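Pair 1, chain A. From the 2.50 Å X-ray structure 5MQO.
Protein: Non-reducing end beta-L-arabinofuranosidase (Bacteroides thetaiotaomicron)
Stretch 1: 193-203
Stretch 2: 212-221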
# COMPACT_ATOMS: atom_id res chain seq x y z
N ASN A 193 -10.45 6.61 18.56
CA ASN A 193 -9.78 5.43 19.08
C ASN A 193 -10.61 4.16 18.96
O ASN A 193 -10.06 3.09 18.75
CB ASN A 193 -9.36 5.65 20.53
CG ASN A 193 -8.11 6.50 20.65
OD1 ASN A 193 -7.68 7.14 19.69
ND2 ASN A 193 -7.50 6.49 21.83
N LEU A 194 -11.93 4.27 19.09
CA LEU A 194 -12.80 3.12 18.95
C LEU A 194 -12.72 2.42 17.62
O LEU A 194 -12.77 1.21 17.56
CB LEU A 194 -14.26 3.49 19.24
CG LEU A 194 -14.59 3.78 20.71
CD1 LEU A 194 -16.10 3.65 20.90
CD2 LEU A 194 -13.87 2.86 21.70
N GLY A 195 -12.59 3.18 16.54
CA GLY A 195 -12.50 2.57 15.23
C GLY A 195 -11.32 1.62 15.06
O GLY A 195 -11.40 0.63 14.33
N HIS A 196 -10.22 1.94 15.73
CA HIS A 196 -9.03 1.13 15.67
C HIS A 196 -9.16 -0.08 16.55
O HIS A 196 -8.61 -1.13 16.22
CB HIS A 196 -7.82 1.96 16.05
CG HIS A 196 -7.54 3.04 15.07
ND1 HIS A 196 -7.20 2.77 13.76
CD2 HIS A 196 -7.59 4.38 15.18
CE1 HIS A 196 -7.03 3.91 13.11
NE2 HIS A 196 -7.27 4.90 13.95
N LEU A 197 -9.87 0.05 17.66
CA LEU A 197 -10.20 -1.12 18.47
C LEU A 197 -10.97 -2.17 17.66
O LEU A 197 -10.72 -3.36 17.84
CB LEU A 197 -10.99 -0.74 19.72
CG LEU A 197 -11.33 -1.87 20.69
CD1 LEU A 197 -10.11 -2.36 21.43
CD2 LEU A 197 -12.38 -1.39 21.67
N MET A 198 -11.88 -1.75 16.78
CA MET A 198 -12.62 -2.71 15.98
C MET A 198 -11.67 -3.62 15.19
O MET A 198 -11.73 -4.84 15.28
CB MET A 198 -13.59 -2.03 15.01
CG MET A 198 -14.72 -1.24 15.64
SD MET A 198 -15.92 -0.66 14.39
CE MET A 198 -14.95 0.57 13.53
N MET A 199 -10.76 -3.04 14.43
CA MET A 199 -9.91 -3.85 13.59
C MET A 199 -8.94 -4.68 14.40
O MET A 199 -8.63 -5.82 14.01
CB MET A 199 -9.18 -3.00 12.53
CG MET A 199 -9.88 -2.98 11.17
SD MET A 199 -10.13 -4.63 10.48
CE MET A 199 -9.76 -4.28 8.76
N ALA A 200 -8.49 -4.16 15.54
CA ALA A 200 -7.58 -4.91 16.41
C ALA A 200 -8.24 -6.18 16.93
O ALA A 200 -7.61 -7.24 17.01
CB ALA A 200 -7.09 -4.05 17.58
N GLY A 201 -9.51 -6.06 17.27
CA GLY A 201 -10.25 -7.16 17.81
C GLY A 201 -10.58 -8.21 16.78
O GLY A 201 -10.52 -9.41 17.10
N ILE A 202 -10.95 -7.77 15.57
CA ILE A 202 -11.27 -8.70 14.47
C ILE A 202 -10.02 -9.53 14.14
O ILE A 202 -10.05 -10.76 14.10
CB ILE A 202 -11.72 -7.95 13.21
CG1 ILE A 202 -13.05 -7.26 13.42
CG2 ILE A 202 -11.84 -8.88 11.99
CD1 ILE A 202 -13.20 -6.08 12.48
N VAL A 203 -8.92 -8.82 13.91
CA VAL A 203 -7.64 -9.42 13.57
C VAL A 203 -7.16 -10.36 14.68
O VAL A 203 -6.65 -11.45 14.40
CB VAL A 203 -6.59 -8.34 13.28
CG1 VAL A 203 -5.20 -8.93 13.12
CG2 VAL A 203 -6.97 -7.56 12.02
N THR A 212 -11.73 -12.82 23.51
CA THR A 212 -11.41 -11.87 24.57
C THR A 212 -11.40 -10.39 24.09
O THR A 212 -12.10 -9.56 24.66
CB THR A 212 -10.13 -12.34 25.36
OG1 THR A 212 -9.99 -11.59 26.57
CG2 THR A 212 -8.82 -12.25 24.56
N LEU A 213 -10.66 -10.08 23.02
CA LEU A 213 -10.63 -8.71 22.50
C LEU A 213 -11.81 -8.45 21.58
O LEU A 213 -12.33 -7.33 21.55
CB LEU A 213 -9.32 -8.39 21.75
CG LEU A 213 -9.18 -6.91 21.33
CD1 LEU A 213 -9.26 -5.97 22.52
CD2 LEU A 213 -7.90 -6.65 20.55
N PHE A 214 -12.21 -9.46 20.82
CA PHE A 214 -13.35 -9.34 19.91
C PHE A 214 -14.62 -8.79 20.58
O PHE A 214 -15.27 -7.88 20.05
CB PHE A 214 -13.66 -10.69 19.29
CG PHE A 214 -14.66 -10.63 18.18
CD1 PHE A 214 -14.41 -9.87 17.05
CD2 PHE A 214 -15.85 -11.34 18.25
CE1 PHE A 214 -15.31 -9.82 16.01
CE2 PHE A 214 -16.77 -11.30 17.21
CZ PHE A 214 -16.49 -10.54 16.08
N ASP A 215 -14.95 -9.35 21.74
CA ASP A 215 -16.12 -8.90 22.51
C ASP A 215 -15.97 -7.44 22.92
O ASP A 215 -16.92 -6.69 22.87
CB ASP A 215 -16.42 -9.83 23.70
CG ASP A 215 -16.93 -11.23 23.26
OD1 ASP A 215 -17.76 -11.34 22.32
OD2 ASP A 215 -16.53 -12.24 23.86
N ALA A 216 -14.76 -7.02 23.27
CA ALA A 216 -14.47 -5.58 23.47
C ALA A 216 -14.75 -4.75 22.23
O ALA A 216 -15.30 -3.66 22.33
CB ALA A 216 -13.03 -5.34 23.94
N ALA A 217 -14.40 -5.27 21.08
CA ALA A 217 -14.68 -4.60 19.81
C ALA A 217 -16.20 -4.54 19.43
O ALA A 217 -16.69 -3.44 19.05
CB ALA A 217 -13.86 -5.26 18.71
N VAL A 218 -16.93 -5.67 19.52
CA VAL A 218 -18.39 -5.70 19.24
C VAL A 218 -19.15 -4.64 20.08
O VAL A 218 -20.08 -3.98 19.60
CB VAL A 218 -19.04 -7.11 19.52
CG1 VAL A 218 -20.57 -7.10 19.37
CG2 VAL A 218 -18.46 -8.18 18.62
N LYS A 219 -18.75 -4.49 21.35
CA LYS A 219 -19.31 -3.45 22.21
C LYS A 219 -18.97 -2.04 21.76
O LYS A 219 -19.84 -1.16 21.76
CB LYS A 219 -18.84 -3.65 23.65
CG LYS A 219 -19.43 -4.88 24.33
CD LYS A 219 -18.97 -4.90 25.77
CE LYS A 219 -19.56 -6.08 26.51
NZ LYS A 219 -19.49 -5.80 27.97
N ALA A 220 -17.72 -1.81 21.36
CA ALA A 220 -17.28 -0.50 20.84
C ALA A 220 -18.09 -0.10 19.62
O ALA A 220 -18.51 1.07 19.46
CB ALA A 220 -15.81 -0.54 20.48
N THR A 221 -18.32 -1.09 18.76
CA THR A 221 -19.09 -0.92 17.55
C THR A 221 -20.53 -0.51 17.88
O THR A 221 -21.06 0.43 17.25
CB THR A 221 -19.07 -2.22 16.72
OG1 THR A 221 -17.71 -2.60 16.46
CG2 THR A 221 -19.85 -2.10 15.42

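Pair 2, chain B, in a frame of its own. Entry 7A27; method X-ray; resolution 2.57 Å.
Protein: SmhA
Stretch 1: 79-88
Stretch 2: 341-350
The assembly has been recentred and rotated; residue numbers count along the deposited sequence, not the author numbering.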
# COMPACT_ATOMS: atom_id res chain seq x y z
N LEU B 79 4.37 -13.05 1.33
CA LEU B 79 4.63 -12.87 2.79
C LEU B 79 3.35 -13.10 3.60
O LEU B 79 3.46 -13.58 4.74
CB LEU B 79 5.15 -11.47 3.10
CG LEU B 79 6.56 -11.16 2.61
CD1 LEU B 79 6.93 -9.73 2.99
CD2 LEU B 79 7.59 -12.16 3.11
N TYR B 80 2.20 -12.68 3.06
CA TYR B 80 0.91 -12.84 3.75
C TYR B 80 0.61 -14.35 3.86
O TYR B 80 0.25 -14.81 4.95
CB TYR B 80 -0.20 -12.06 3.05
CG TYR B 80 -0.24 -10.56 3.26
CD1 TYR B 80 0.73 -9.73 2.73
CD2 TYR B 80 -1.29 -9.96 3.94
CE1 TYR B 80 0.69 -8.35 2.91
CE2 TYR B 80 -1.36 -8.58 4.11
CZ TYR B 80 -0.36 -7.77 3.58
OH TYR B 80 -0.41 -6.42 3.72
N THR B 81 0.79 -15.09 2.76
CA THR B 81 0.53 -16.55 2.69
C THR B 81 1.35 -17.24 3.80
O THR B 81 0.80 -18.13 4.50
CB THR B 81 0.83 -17.11 1.29
OG1 THR B 81 0.10 -16.31 0.35
CG2 THR B 81 0.44 -18.57 1.14
N LYS B 82 2.60 -16.80 3.99
CA LYS B 82 3.52 -17.36 5.00
C LYS B 82 2.85 -17.27 6.39
O LYS B 82 2.93 -18.25 7.14
CB LYS B 82 4.89 -16.70 4.85
CG LYS B 82 5.70 -17.27 3.69
CD LYS B 82 6.87 -16.41 3.25
CE LYS B 82 8.01 -17.14 2.58
NZ LYS B 82 7.56 -18.19 1.63
N ALA B 83 2.17 -16.16 6.68
CA ALA B 83 1.43 -15.97 7.94
C ALA B 83 0.29 -17.00 8.05
O ALA B 83 0.19 -17.63 9.10
CB ALA B 83 0.94 -14.55 8.05
N SER B 84 -0.55 -17.16 7.03
CA SER B 84 -1.62 -18.20 7.03
C SER B 84 -0.98 -19.54 7.38
O SER B 84 -1.47 -20.23 8.30
CB SER B 84 -2.32 -18.33 5.71
OG SER B 84 -2.79 -17.08 5.26
N ASN B 85 0.08 -19.88 6.62
CA ASN B 85 0.84 -21.14 6.76
C ASN B 85 1.20 -21.32 8.24
O ASN B 85 0.96 -22.41 8.78
CB ASN B 85 2.06 -21.17 5.84
CG ASN B 85 1.75 -21.48 4.39
OD1 ASN B 85 0.61 -21.40 3.95
ND2 ASN B 85 2.76 -21.89 3.64
N PHE B 86 1.73 -20.27 8.88
CA PHE B 86 2.15 -20.33 10.29
C PHE B 86 0.91 -20.61 11.16
O PHE B 86 1.01 -21.44 12.08
CB PHE B 86 2.87 -19.06 10.73
CG PHE B 86 3.69 -19.23 11.98
CD1 PHE B 86 3.10 -19.18 13.23
CD2 PHE B 86 5.06 -19.45 11.92
CE1 PHE B 86 3.85 -19.35 14.38
CE2 PHE B 86 5.80 -19.63 13.07
CZ PHE B 86 5.19 -19.57 14.31
N ALA B 87 -0.22 -19.96 10.90
CA ALA B 87 -1.46 -20.19 11.66
C ALA B 87 -1.81 -21.67 11.60
O ALA B 87 -2.09 -22.26 12.67
CB ALA B 87 -2.59 -19.34 11.16
N ALA B 88 -1.78 -22.23 10.39
CA ALA B 88 -2.11 -23.65 10.13
C ALA B 88 -1.22 -24.54 11.00
O ALA B 88 -1.74 -25.50 11.58
CB ALA B 88 -1.96 -23.97 8.67
N LYS B 341 -6.00 -16.90 18.54
CA LYS B 341 -5.35 -15.62 18.14
C LYS B 341 -4.84 -15.75 16.70
O LYS B 341 -5.06 -14.81 15.92
CB LYS B 341 -4.20 -15.22 19.06
CG LYS B 341 -4.60 -14.84 20.47
CD LYS B 341 -3.42 -14.58 21.39
CE LYS B 341 -3.82 -14.43 22.84
NZ LYS B 341 -2.63 -14.36 23.73
N TRP B 342 -4.20 -16.88 16.36
CA TRP B 342 -3.66 -17.12 15.00
C TRP B 342 -4.81 -17.32 14.00
O TRP B 342 -4.66 -16.83 12.86
CB TRP B 342 -2.65 -18.27 15.00
CG TRP B 342 -1.31 -17.90 15.54
CD1 TRP B 342 -0.83 -18.10 16.80
CD2 TRP B 342 -0.23 -17.28 14.82
NE1 TRP B 342 0.45 -17.63 16.92
CE2 TRP B 342 0.84 -17.12 15.72
CE3 TRP B 342 -0.08 -16.82 13.51
CZ2 TRP B 342 2.04 -16.53 15.35
CZ3 TRP B 342 1.11 -16.24 13.15
CH2 TRP B 342 2.16 -16.10 14.05
N GLN B 343 -5.92 -17.96 14.40
CA GLN B 343 -7.08 -18.16 13.50
C GLN B 343 -7.69 -16.81 13.13
O GLN B 343 -8.01 -16.62 11.94
CB GLN B 343 -8.13 -19.11 14.10
CG GLN B 343 -7.71 -20.56 13.94
CD GLN B 343 -7.28 -20.79 12.51
OE1 GLN B 343 -8.04 -20.48 11.59
NE2 GLN B 343 -6.06 -21.29 12.30
N LEU B 344 -7.82 -15.91 14.11
CA LEU B 344 -8.40 -14.57 13.91
C LEU B 344 -7.50 -13.84 12.90
O LEU B 344 -8.04 -13.23 11.93
CB LEU B 344 -8.46 -13.85 15.25
CG LEU B 344 -9.58 -12.81 15.41
CD1 LEU B 344 -10.78 -13.44 16.11
CD2 LEU B 344 -9.08 -11.55 16.15
N PHE B 345 -6.19 -13.92 13.11
CA PHE B 345 -5.14 -13.32 12.24
C PHE B 345 -5.29 -13.91 10.84
O PHE B 345 -5.38 -13.12 9.89
CB PHE B 345 -3.75 -13.50 12.86
CG PHE B 345 -2.59 -12.99 12.04
CD1 PHE B 345 -2.71 -11.89 11.20
CD2 PHE B 345 -1.34 -13.58 12.15
CE1 PHE B 345 -1.63 -11.43 10.47
CE2 PHE B 345 -0.27 -13.11 11.42
CZ PHE B 345 -0.41 -12.03 10.60
N SER B 346 -5.38 -15.24 10.73
CA SER B 346 -5.55 -15.94 9.43
C SER B 346 -6.71 -15.32 8.64
O SER B 346 -6.58 -15.21 7.41
CB SER B 346 -5.73 -17.42 9.64
OG SER B 346 -6.15 -18.10 8.47
N LYS B 347 -7.82 -14.93 9.29
CA LYS B 347 -9.00 -14.35 8.60
C LYS B 347 -8.62 -12.97 8.05
O LYS B 347 -8.96 -12.66 6.89
CB LYS B 347 -10.20 -14.19 9.53
CG LYS B 347 -10.67 -15.43 10.27
CD LYS B 347 -11.20 -16.59 9.45
CE LYS B 347 -11.61 -17.73 10.37
NZ LYS B 347 -12.11 -18.92 9.63
N SER B 348 -7.97 -12.15 8.87
CA SER B 348 -7.48 -10.80 8.48
C SER B 348 -6.64 -10.93 7.20
O SER B 348 -6.81 -10.09 6.29
CB SER B 348 -6.74 -10.16 9.62
OG SER B 348 -6.20 -8.91 9.22
N ILE B 349 -5.81 -11.98 7.13
CA ILE B 349 -4.92 -12.30 5.98
C ILE B 349 -5.76 -12.71 4.77
O ILE B 349 -5.49 -12.20 3.67
CB ILE B 349 -3.91 -13.42 6.32
CG1 ILE B 349 -3.01 -13.06 7.51
CG2 ILE B 349 -3.08 -13.78 5.08
CD1 ILE B 349 -1.91 -12.09 7.16
N ASP B 350 -6.71 -13.62 4.95
CA ASP B 350 -7.60 -14.09 3.86
C ASP B 350 -8.24 -12.88 3.16
O ASP B 350 -8.27 -12.86 1.91
CB ASP B 350 -8.67 -15.06 4.39
CG ASP B 350 -8.17 -16.47 4.69
OD1 ASP B 350 -7.17 -16.89 4.10
OD2 ASP B 350 -8.81 -17.15 5.51

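The sharpest difference lies where the helices come closest. Pair 1 puts a glycine there, G201(A), and pair 2 puts an alanine, A87(B), at the matching position. In pair 1 the backbones nearly touch: the CA of G201(A) is 4.3 Å from the CA of F214(A), and a CB built on G201(A) would point toward the partner helix and lie 2.7 Å from the CB of A217(A), a clash. In pair 2 the real CB of A87(B) points the same way and has room, resting 3.7 Å from the O of W342(B) and 4.0 Å from the CB of S346(B). The axes approach to 7.6 Å in pair 1 and stand 9.0 Å apart in pair 2, so the alanine goes with the wider spacing.

Otherwise the frame is shared. Both are near-antiparallel helix pairs, with signed crossing angles of -148° and -153°, and 14 central residues superpose at 0.7 Å. Buried area is almost equal, 496 and 487 Å², and no hydrogen bond crosses either contact; much of the packing is between apolar side chains.

Within that frame, bulk changes sides. At one matched pair of positions, L197(A) is large and A83(B) small. L197(A) is a knob, seated among L213(A), A216(A), A217(A) and A220(A), with its CD2 3.7 Å from the CB of A220(A). Two of the small residues in that hole are replaced by large ones in pair 2: A216(A) matches F345(B), and A220(A) matches I349(B). There the opposite helix supplies the volume, and the CB of A83(B) meets the CZ of F345(B) at 3.8 Å and the CD1 of I349(B) at 3.9 Å.

A200(A) and L213(A) match F86(B) and W342(B), and here both partners grow. In pair 1 the CD2 of L213(A) packs 3.6 Å from the CA of G201(A) and 4.0 Å from the CB of A200(A). In pair 2 two rings fill the region: the CD1 of F86(B) lies over one face of the W342(B) ring, 3.3 Å from its CH2, with the planes inclined at 33°.

M198(A) and S84(B), also matched, stand at the middle of the register with their CA-to-CB bonds sideways to the partner helix. The SD of M198(A) reaches to 3.4 Å from the OG1 of T221(A), whose hydroxyl donates a hydrogen bond to the O of A217(A) in its own helix; the short side chain of S84(B) instead brings its OG 3.3 Å from the CG2 of I349(B). The rule to read is local: at the L197(A)/A83(B) site bulk can come from either helix, while at the F86(B)-W342(B) site both helices supply it.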